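Local coordinates for protein alginate lyase (Aplysia kurodai, PDB 5GMT) that probably cleaves the glycosidic bonds of alginate by beta-elimination, as a eukaryotic polysaccharide lyase of family 14 with specificity for polymannuronate, at residues A[138-143]-A[243-249]; A[52-58]-A[263-267]; A[190-196]-A[211-217]. All coordinates share one frame; numbering follows the deposited sequence.

Overall arrangement
The three contacts lie on the two facing antiparallel sheets of a concanavalin-like beta-sandwich. Contact 1 joins two strands of one sheet; contacts 2 and 3 belong to the other. The centre of contact 1 is about 19 Å from that of contact 2 and about 15 Å from that of contact 3, and contacts 2 and 3 are likewise about 15 Å apart. Across the sandwich F244 CZ of contact 1 meets F265 CE1 of contact 2 at 3.7 Å, while L141 CD2 of contact 1 packs on I194 CG2 of contact 3 at 3.8 Å. W191 links contacts 2 and 3, its NE1 lying 2.8 Å from H53 O in a probable hydrogen bond.

Contact 1 of 3, residues A[138-143]-A[243-249]; sequences SLRLMW and FFSTFFG
R140 reaches across to F243 and S245 with nearly the whole of its side chain. Its CG stands beside the backbone N (chi1 -65°) and touches F243 CD2 at 3.6 Å. CD then sits over the face of the F243 ring, toward its rim, in a CH-pi contact, and also presses on S245 CB at 3.4 Å. A bend at chi3 (-72°) turns the head group over the same ring, nearly parallel to it with planes 16° apart, so that NE lies 3.4 Å from F243 CE2. At the tip NH1 gives a hydrogen bond of 3.1 Å to S245 OG, which lies in the guanidinium plane. With an alanine here the F243 face would probably lose most of this cover, and S245 OG its NH1 donor. Farther along, W143 points the CZ2 edge of its indole at the centre of the F248 ring, a T-shaped pair with CZ2 3.6 Å from F248 CZ; W143 NE1 is bonded to F106 O. Strand 110-118 runs between the two segments, and K111 touches R140, M142 and F247. The arrangement is that of next-but-one, roughly parallel strands in an antiparallel jelly-roll sheet, with R140, F243 and S245 on the face turned away from strand 191-199.

Contact 2 of 3, residues A[52-58]-A[263-267]; sequences KHSSSRA and SYFKN
H53 stands on Y264 in a T-shaped pair where the loop of the 47-50/58-63 beta hairpin folds over strand 261-272 of the beta-sandwich. The imidazole edge comes down on the phenol face with planes at 89°, and H53 CD2 is 3.4 Å from Y264 CZ. Beside it the aliphatic part of K266 lies against S54, K266 CD reaching S54 CB at 3.7 Å. Where the loop enters strand 58-63, A58 CB sits at the edge of the Y264 ring, 4.0 Å from Y264 CB, and is tighter still against F265 O at 3.3 Å. The next shell fixes these groups. E102 OE1 takes hydrogen bonds from both H53 NE2 and Y264 OH, tying the two rings to one carboxylate oxygen, and Y100 stacks on H53. K52 CG, anti to the backbone N (chi1 170°), lies over the centre of one H53 face. K266 carries its ammonium to a salt bridge with D98 and also makes a cation-pi contact with W191. The loop braces itself through S54 OG, which donates to S56 O at 2.6 Å in the carbonyl plane. At the outer end a water accepts from K52 NZ at 2.8 Å and donates to Y264 OH at 2.9 Å.

Contact 3 of 3, residues A[190-196]-A[211-217]; sequences KWHSISE and KICVQAE
W191 meets the E217 carboxylate at the edge of its indole, CD1 lying 3.5 Å from E217 OE1 with the two planes 58° apart. The same ring takes a cation-pi contact from K266 and forms an edge-to-face pair with Y100. H192 has V214 CG1 at its edge, while A216 CB approaches obliquely to 3.5 Å from H192 CD2; its two nitrogens are bonded to V99 O and M187 N, which fixes the turn of the ring. E217 has its CG between backbone N and carbonyl carbon (chi1 55°), which brings the extended chain back to the backbone of W191: OE1 accepts from W191 N at 2.9 Å and 172°, on its anti side and well out of the carboxylate plane. K190 NZ donates to E217 O at 3.1 Å, closing the open end. From there the strands pair in antiparallel register, S193 with Q215 and S195 with C213 as hydrogen-bonded pairs. S195 OG packs on C213 CB at 3.4 Å and reaches K211 O through a water. On the other face E196 CG lies alongside I212 CG1. This beta hairpin is flanked by strand 92-102 and by strand 222-229, to which the C213-C223 disulfide bonds it; I194, E196 and I212 face L141 of strand 136-143 in the opposing sheet.

Contact 1 of 3, residues A[138-143]-A[243-249]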
loop_
_atom_site.group_PDB
_atom_site.type_symbol
_atom_site.label_atom_id
_atom_site.label_comp_id
_atom_site.label_asym_id
_atom_site.label_seq_id
_atom_site.Cartn_x
_atom_site.Cartn_y
_atom_site.Cartn_z
ATOM N N SER A 138 -2.203 -7.938 -4.753
ATOM C CA SER A 138 -2.096 -6.788 -3.862
ATOM C C SER A 138 -0.824 -6.026 -4.159
ATOM O O SER A 138 0.207 -6.625 -4.479
ATOM C CB SER A 138 -2.154 -7.216 -2.390
ATOM O OG SER A 138 -1.021 -7.972 -2.006
ATOM N N LEU A 139 -0.911 -4.702 -4.054
ATOM C CA LEU A 139 0.169 -3.835 -4.482
ATOM C C LEU A 139 0.480 -2.785 -3.426
ATOM O O LEU A 139 0.541 -1.591 -3.721
ATOM C CB LEU A 139 -0.184 -3.165 -5.815
ATOM C CG LEU A 139 -0.484 -4.140 -6.968
ATOM C CD1 LEU A 139 -1.158 -3.434 -8.160
ATOM C CD2 LEU A 139 0.780 -4.897 -7.412
ATOM N N ARG A 140 0.659 -3.236 -2.192
ATOM C CA ARG A 140 1.190 -2.371 -1.135
ATOM C C ARG A 140 2.585 -1.836 -1.474
ATOM O O ARG A 140 3.269 -2.342 -2.363
ATOM C CB ARG A 140 1.250 -3.131 0.187
ATOM C CG ARG A 140 -0.109 -3.524 0.724
ATOM C CD ARG A 140 0.057 -4.401 1.938
ATOM N NE ARG A 140 0.537 -5.741 1.588
ATOM C CZ ARG A 140 0.732 -6.725 2.456
ATOM N NH1 ARG A 140 0.479 -6.547 3.753
ATOM N NH2 ARG A 140 1.181 -7.899 2.018
ATOM N N LEU A 141 2.981 -0.781 -0.769
ATOM C CA LEU A 141 4.365 -0.321 -0.802
ATOM C C LEU A 141 5.056 -0.875 0.432
ATOM O O LEU A 141 4.397 -1.325 1.376
ATOM C CB LEU A 141 4.442 1.211 -0.845
ATOM C CG LEU A 141 4.332 1.933 -2.195
ATOM C CD1 LEU A 141 3.021 1.607 -2.877
ATOM C CD2 LEU A 141 4.458 3.450 -1.994
ATOM N N MET A 142 6.382 -0.882 0.424
ATOM C CA MET A 142 7.123 -1.185 1.638
ATOM C C MET A 142 8.237 -0.181 1.796
ATOM O O MET A 142 8.702 0.378 0.806
ATOM C CB MET A 142 7.705 -2.605 1.615
ATOM C CG MET A 142 6.768 -3.679 2.154
ATOM S SD MET A 142 7.617 -5.239 2.515
ATOM C CE MET A 142 8.709 -4.753 3.847
ATOM N N TRP A 143 8.641 0.079 3.036
ATOM C CA TRP A 143 9.948 0.686 3.249
ATOM C C TRP A 143 10.903 -0.436 3.599
ATOM O O TRP A 143 10.489 -1.566 3.895
ATOM C CB TRP A 143 9.932 1.774 4.339
ATOM C CG TRP A 143 9.795 1.282 5.760
ATOM C CD1 TRP A 143 10.796 0.834 6.587
ATOM C CD2 TRP A 143 8.589 1.222 6.527
ATOM N NE1 TRP A 143 10.277 0.479 7.811
ATOM C CE2 TRP A 143 8.925 0.718 7.803
ATOM C CE3 TRP A 143 7.252 1.543 6.256
ATOM C CZ2 TRP A 143 7.972 0.521 8.804
ATOM C CZ3 TRP A 143 6.308 1.355 7.258
ATOM C CH2 TRP A 143 6.673 0.843 8.514
ATOM N N PHE A 243 -5.701 -1.142 -0.046
ATOM C CA PHE A 243 -5.279 -2.058 1.014
ATOM C C PHE A 243 -4.472 -1.223 1.997
ATOM O O PHE A 243 -3.292 -0.998 1.783
ATOM C CB PHE A 243 -4.495 -3.237 0.394
ATOM C CG PHE A 243 -4.024 -4.294 1.372
ATOM C CD1 PHE A 243 -4.480 -4.338 2.677
ATOM C CD2 PHE A 243 -3.239 -5.350 0.911
ATOM C CE1 PHE A 243 -4.046 -5.345 3.547
ATOM C CE2 PHE A 243 -2.828 -6.375 1.766
ATOM C CZ PHE A 243 -3.225 -6.373 3.070
ATOM N N PHE A 244 -5.138 -0.703 3.029
ATOM C CA PHE A 244 -4.413 0.034 4.063
ATOM C C PHE A 244 -3.698 -0.982 4.926
ATOM O O PHE A 244 -4.322 -1.861 5.513
ATOM C CB PHE A 244 -5.326 0.920 4.917
ATOM C CG PHE A 244 -4.563 1.814 5.871
ATOM C CD1 PHE A 244 -4.196 3.099 5.492
ATOM C CD2 PHE A 244 -4.192 1.358 7.129
ATOM C CE1 PHE A 244 -3.481 3.927 6.360
ATOM C CE2 PHE A 244 -3.474 2.189 8.004
ATOM C CZ PHE A 244 -3.123 3.465 7.609
ATOM N N SER A 245 -2.379 -0.860 5.002
ATOM C CA SER A 245 -1.574 -1.868 5.670
ATOM C C SER A 245 -0.290 -1.207 6.137
ATOM O O SER A 245 0.437 -0.674 5.323
ATOM C CB SER A 245 -1.277 -3.017 4.705
ATOM O OG SER A 245 -0.562 -4.060 5.324
ATOM N N THR A 246 -0.017 -1.217 7.437
ATOM C CA THR A 246 1.247 -0.663 7.910
ATOM C C THR A 246 1.625 -1.268 9.269
ATOM O O THR A 246 0.822 -1.328 10.215
ATOM C CB THR A 246 1.194 0.904 7.970
ATOM O OG1 THR A 246 2.515 1.436 8.150
ATOM C CG2 THR A 246 0.265 1.405 9.084
ATOM N N PHE A 247 2.859 -1.756 9.314
ATOM C CA PHE A 247 3.439 -2.438 10.455
ATOM C C PHE A 247 4.879 -2.728 10.064
ATOM O O PHE A 247 5.203 -2.718 8.874
ATOM C CB PHE A 247 2.686 -3.730 10.791
ATOM C CG PHE A 247 2.563 -4.683 9.634
ATOM C CD1 PHE A 247 1.427 -4.676 8.831
ATOM C CD2 PHE A 247 3.576 -5.585 9.351
ATOM C CE1 PHE A 247 1.308 -5.558 7.762
ATOM C CE2 PHE A 247 3.464 -6.468 8.299
ATOM C CZ PHE A 247 2.324 -6.459 7.503
ATOM N N PHE A 248 5.737 -2.964 11.050
ATOM C CA PHE A 248 7.113 -3.368 10.771
ATOM C C PHE A 248 7.156 -4.863 10.450
ATOM O O PHE A 248 6.450 -5.662 11.074
ATOM C CB PHE A 248 8.028 -3.051 11.966
ATOM C CG PHE A 248 8.441 -1.610 12.047
ATOM C CD1 PHE A 248 7.525 -0.630 12.420
ATOM C CD2 PHE A 248 9.745 -1.233 11.758
ATOM C CE1 PHE A 248 7.904 0.706 12.492
ATOM C CE2 PHE A 248 10.131 0.094 11.829
ATOM C CZ PHE A 248 9.205 1.067 12.194
ATOM N N GLY A 249 7.972 -5.238 9.466
ATOM C CA GLY A 249 8.160 -6.645 9.155
ATOM C C GLY A 249 7.560 -7.064 7.827
ATOM O O GLY A 249 6.920 -6.251 7.152
#

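Contact 2 of 3, residues A[52-58]-A[263-267]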
loop_
_atom_site.group_PDB
_atom_site.type_symbol
_atom_site.label_atom_id
_atom_site.label_comp_id
_atom_site.label_asym_id
_atom_site.label_seq_id
_atom_site.Cartn_x
_atom_site.Cartn_y
_atom_site.Cartn_z
ATOM N N LYS A 52 -0.648 17.319 14.782
ATOM C CA LYS A 52 0.706 17.756 15.111
ATOM C C LYS A 52 1.488 18.246 13.892
ATOM O O LYS A 52 2.238 19.221 13.985
ATOM C CB LYS A 52 1.489 16.634 15.804
ATOM C CG LYS A 52 2.975 16.957 15.947
ATOM C CD LYS A 52 3.733 15.874 16.685
ATOM C CE LYS A 52 3.537 15.978 18.185
ATOM N NZ LYS A 52 4.526 15.136 18.916
ATOM N N HIS A 53 1.287 17.602 12.744
ATOM C CA HIS A 53 2.087 17.908 11.557
ATOM C C HIS A 53 1.296 18.527 10.422
ATOM O O HIS A 53 1.829 18.765 9.336
ATOM C CB HIS A 53 2.777 16.629 11.059
ATOM C CG HIS A 53 3.698 16.022 12.068
ATOM N ND1 HIS A 53 4.853 16.646 12.485
ATOM C CD2 HIS A 53 3.631 14.856 12.753
ATOM C CE1 HIS A 53 5.463 15.890 13.380
ATOM N NE2 HIS A 53 4.742 14.800 13.562
ATOM N N SER A 54 0.023 18.810 10.662
ATOM C CA SER A 54 -0.817 19.299 9.583
ATOM C C SER A 54 -2.110 19.915 10.093
ATOM O O SER A 54 -2.661 19.491 11.117
ATOM C CB SER A 54 -1.135 18.156 8.617
ATOM O OG SER A 54 -1.847 17.141 9.299
ATOM N N SER A 55 -2.594 20.918 9.371
ATOM C CA SER A 55 -3.875 21.531 9.689
ATOM C C SER A 55 -4.996 20.512 9.591
ATOM O O SER A 55 -5.882 20.459 10.448
ATOM C CB SER A 55 -4.141 22.712 8.761
ATOM O OG SER A 55 -3.099 23.662 8.879
ATOM N N SER A 56 -4.959 19.702 8.540
ATOM C CA SER A 56 -5.910 18.609 8.396
ATOM C C SER A 56 -5.606 17.562 9.456
ATOM O O SER A 56 -4.454 17.168 9.618
ATOM C CB SER A 56 -5.836 17.994 6.993
ATOM O OG SER A 56 -6.314 18.892 6.005
ATOM N N ARG A 57 -6.623 17.137 10.201
ATOM C CA ARG A 57 -6.418 16.104 11.209
ATOM C C ARG A 57 -6.133 14.778 10.520
ATOM O O ARG A 57 -6.942 14.290 9.741
ATOM C CB ARG A 57 -7.636 15.965 12.129
ATOM C CG ARG A 57 -7.461 14.885 13.198
ATOM C CD ARG A 57 -8.472 15.029 14.337
ATOM N NE ARG A 57 -8.161 16.194 15.162
ATOM C CZ ARG A 57 -7.371 16.155 16.231
ATOM N NH1 ARG A 57 -6.829 15.005 16.617
ATOM N NH2 ARG A 57 -7.133 17.258 16.923
ATOM N N ALA A 58 -4.986 14.199 10.839
ATOM C CA ALA A 58 -4.492 13.020 10.150
ATOM C C ALA A 58 -4.776 11.731 10.892
ATOM O O ALA A 58 -4.857 11.704 12.112
ATOM C CB ALA A 58 -2.993 13.150 9.924
ATOM N N SER A 263 3.306 7.129 12.259
ATOM C CA SER A 263 3.039 7.610 10.927
ATOM C C SER A 263 1.722 8.371 10.932
ATOM O O SER A 263 0.847 8.116 11.760
ATOM C CB SER A 263 3.008 6.462 9.909
ATOM O OG SER A 263 2.044 5.478 10.246
ATOM N N TYR A 264 1.603 9.311 10.005
ATOM C CA TYR A 264 0.414 10.143 9.864
ATOM C C TYR A 264 -0.036 10.124 8.418
ATOM O O TYR A 264 0.782 10.305 7.528
ATOM C CB TYR A 264 0.704 11.594 10.267
ATOM C CG TYR A 264 1.227 11.777 11.668
ATOM C CD1 TYR A 264 2.506 11.353 12.018
ATOM C CD2 TYR A 264 0.453 12.413 12.634
ATOM C CE1 TYR A 264 2.994 11.534 13.316
ATOM C CE2 TYR A 264 0.934 12.604 13.933
ATOM C CZ TYR A 264 2.199 12.163 14.258
ATOM O OH TYR A 264 2.680 12.351 15.527
ATOM N N PHE A 265 -1.328 9.941 8.176
ATOM C CA PHE A 265 -1.824 9.889 6.809
ATOM C C PHE A 265 -2.921 10.920 6.623
ATOM O O PHE A 265 -3.801 11.056 7.472
ATOM C CB PHE A 265 -2.373 8.499 6.458
ATOM C CG PHE A 265 -1.360 7.394 6.547
ATOM C CD1 PHE A 265 -1.088 6.782 7.762
ATOM C CD2 PHE A 265 -0.715 6.931 5.403
ATOM C CE1 PHE A 265 -0.170 5.748 7.849
ATOM C CE2 PHE A 265 0.210 5.902 5.484
ATOM C CZ PHE A 265 0.478 5.305 6.707
ATOM N N LYS A 266 -2.864 11.636 5.511
ATOM C CA LYS A 266 -3.929 12.569 5.153
ATOM C C LYS A 266 -4.089 12.629 3.630
ATOM O O LYS A 266 -3.301 12.029 2.901
ATOM C CB LYS A 266 -3.628 13.960 5.725
ATOM C CG LYS A 266 -2.422 14.636 5.077
ATOM C CD LYS A 266 -2.119 16.000 5.726
ATOM C CE LYS A 266 -0.897 16.659 5.105
ATOM N NZ LYS A 266 -1.087 16.980 3.639
ATOM N N ASN A 267 -5.115 13.333 3.153
ATOM C CA ASN A 267 -5.228 13.638 1.724
ATOM C C ASN A 267 -5.227 12.379 0.832
ATOM O O ASN A 267 -4.494 12.309 -0.155
ATOM C CB ASN A 267 -4.085 14.580 1.321
ATOM C CG ASN A 267 -4.328 15.271 -0.005
ATOM O OD1 ASN A 267 -5.456 15.301 -0.504
ATOM N ND2 ASN A 267 -3.264 15.834 -0.590
HETATM O O HOH W 1 3.843 12.583 18.142
#

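Contact 3 of 3, residues A[190-196]-A[211-217]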
loop_
_atom_site.group_PDB
_atom_site.type_symbol
_atom_site.label_atom_id
_atom_site.label_comp_id
_atom_site.label_asym_id
_atom_site.label_seq_id
_atom_site.Cartn_x
_atom_site.Cartn_y
_atom_site.Cartn_z
ATOM N N LYS A 190 9.548 13.913 7.792
ATOM C CA LYS A 190 9.063 14.670 6.647
ATOM C C LYS A 190 7.734 14.131 6.142
ATOM O O LYS A 190 7.460 12.942 6.277
ATOM C CB LYS A 190 10.077 14.620 5.507
ATOM C CG LYS A 190 11.262 15.560 5.662
ATOM C CD LYS A 190 12.059 15.579 4.361
ATOM C CE LYS A 190 13.095 16.694 4.350
ATOM N NZ LYS A 190 12.449 18.033 4.383
ATOM N N TRP A 191 6.939 15.006 5.539
ATOM C CA TRP A 191 5.778 14.592 4.769
ATOM C C TRP A 191 6.246 14.068 3.424
ATOM O O TRP A 191 7.226 14.573 2.861
ATOM C CB TRP A 191 4.808 15.754 4.549
ATOM C CG TRP A 191 3.910 16.043 5.704
ATOM C CD1 TRP A 191 3.981 17.111 6.557
ATOM C CD2 TRP A 191 2.787 15.262 6.130
ATOM N NE1 TRP A 191 2.972 17.039 7.488
ATOM C CE2 TRP A 191 2.224 15.913 7.248
ATOM C CE3 TRP A 191 2.206 14.072 5.671
ATOM C CZ2 TRP A 191 1.109 15.414 7.923
ATOM C CZ3 TRP A 191 1.103 13.571 6.338
ATOM C CH2 TRP A 191 0.560 14.239 7.453
ATOM N N HIS A 192 5.534 13.071 2.906
ATOM C CA HIS A 192 5.763 12.565 1.554
ATOM C C HIS A 192 4.442 12.512 0.822
ATOM O O HIS A 192 3.449 12.050 1.386
ATOM C CB HIS A 192 6.384 11.169 1.570
ATOM C CG HIS A 192 7.653 11.084 2.347
ATOM N ND1 HIS A 192 7.694 11.216 3.719
ATOM C CD2 HIS A 192 8.933 10.898 1.946
ATOM C CE1 HIS A 192 8.943 11.106 4.130
ATOM N NE2 HIS A 192 9.716 10.913 3.075
ATOM N N SER A 193 4.410 12.987 -0.416
ATOM C CA SER A 193 3.229 12.755 -1.236
ATOM C C SER A 193 3.503 11.507 -2.049
ATOM O O SER A 193 4.574 11.364 -2.651
ATOM C CB SER A 193 2.910 13.948 -2.136
ATOM O OG SER A 193 2.346 14.995 -1.371
ATOM N N ILE A 194 2.538 10.594 -2.043
ATOM C CA ILE A 194 2.722 9.300 -2.688
ATOM C C ILE A 194 1.647 9.114 -3.747
ATOM O O ILE A 194 0.471 9.374 -3.484
ATOM C CB ILE A 194 2.657 8.154 -1.657
ATOM C CG1 ILE A 194 3.842 8.266 -0.685
ATOM C CG2 ILE A 194 2.641 6.801 -2.357
ATOM C CD1 ILE A 194 4.003 7.050 0.220
ATOM N N SER A 195 2.043 8.712 -4.949
ATOM C CA SER A 195 1.043 8.292 -5.924
ATOM C C SER A 195 1.376 6.907 -6.437
ATOM O O SER A 195 2.541 6.585 -6.657
ATOM C CB SER A 195 0.931 9.295 -7.088
ATOM O OG SER A 195 2.113 9.349 -7.856
ATOM N N GLU A 196 0.344 6.080 -6.596
ATOM C CA GLU A 196 0.520 4.754 -7.162
ATOM C C GLU A 196 -0.525 4.586 -8.240
ATOM O O GLU A 196 -1.715 4.538 -7.940
ATOM C CB GLU A 196 0.379 3.653 -6.106
ATOM C CG GLU A 196 0.657 2.246 -6.679
ATOM C CD GLU A 196 0.293 1.114 -5.729
ATOM O OE1 GLU A 196 -0.752 1.214 -5.051
ATOM O OE2 GLU A 196 1.052 0.115 -5.665
ATOM N N LYS A 211 3.115 2.539 -11.646
ATOM C CA LYS A 211 4.018 3.683 -11.550
ATOM C C LYS A 211 3.846 4.311 -10.180
ATOM O O LYS A 211 2.743 4.714 -9.804
ATOM C CB LYS A 211 3.728 4.706 -12.657
ATOM C CG LYS A 211 4.632 5.945 -12.599
ATOM C CD LYS A 211 4.238 7.003 -13.623
ATOM C CE LYS A 211 5.181 8.196 -13.529
ATOM N NZ LYS A 211 4.840 9.288 -14.480
ATOM N N ILE A 212 4.935 4.367 -9.425
ATOM C CA ILE A 212 4.912 4.963 -8.107
ATOM C C ILE A 212 5.765 6.220 -8.108
ATOM O O ILE A 212 6.906 6.192 -8.567
ATOM C CB ILE A 212 5.436 3.976 -7.049
ATOM C CG1 ILE A 212 4.471 2.785 -6.908
ATOM C CG2 ILE A 212 5.665 4.690 -5.715
ATOM C CD1 ILE A 212 5.014 1.696 -6.005
ATOM N N CYS A 213 5.210 7.321 -7.613
ATOM C CA CYS A 213 5.993 8.538 -7.449
ATOM C C CYS A 213 5.952 8.913 -5.983
ATOM O O CYS A 213 4.904 8.839 -5.349
ATOM C CB CYS A 213 5.451 9.676 -8.313
ATOM S SG CYS A 213 5.607 9.389 -10.081
ATOM N N VAL A 214 7.098 9.307 -5.441
ATOM C CA VAL A 214 7.162 9.738 -4.052
ATOM C C VAL A 214 7.885 11.071 -4.004
ATOM O O VAL A 214 8.908 11.245 -4.665
ATOM C CB VAL A 214 7.901 8.700 -3.163
ATOM C CG1 VAL A 214 8.103 9.223 -1.747
ATOM C CG2 VAL A 214 7.159 7.355 -3.153
ATOM N N GLN A 215 7.349 12.020 -3.247
ATOM C CA GLN A 215 8.027 13.299 -3.078
ATOM C C GLN A 215 8.023 13.707 -1.620
ATOM O O GLN A 215 6.972 13.981 -1.041
ATOM C CB GLN A 215 7.375 14.391 -3.928
ATOM C CG GLN A 215 8.106 15.716 -3.833
ATOM C CD GLN A 215 7.689 16.695 -4.901
ATOM O OE1 GLN A 215 6.540 16.706 -5.336
ATOM N NE2 GLN A 215 8.635 17.519 -5.348
ATOM N N ALA A 216 9.208 13.713 -1.030
ATOM C CA ALA A 216 9.394 14.245 0.307
ATOM C C ALA A 216 9.365 15.766 0.221
ATOM O O ALA A 216 9.827 16.339 -0.768
ATOM C CB ALA A 216 10.682 13.759 0.894
ATOM N N GLU A 217 8.801 16.429 1.226
ATOM C CA GLU A 217 8.650 17.869 1.110
ATOM C C GLU A 217 10.033 18.502 1.016
ATOM O O GLU A 217 10.962 18.103 1.720
ATOM C CB GLU A 217 7.836 18.441 2.276
ATOM C CG GLU A 217 8.356 18.099 3.636
ATOM C CD GLU A 217 7.461 18.634 4.739
ATOM O OE1 GLU A 217 7.278 17.914 5.743
ATOM O OE2 GLU A 217 6.945 19.773 4.600
HETATM O O HOH W 2 2.122 7.513 -9.778
#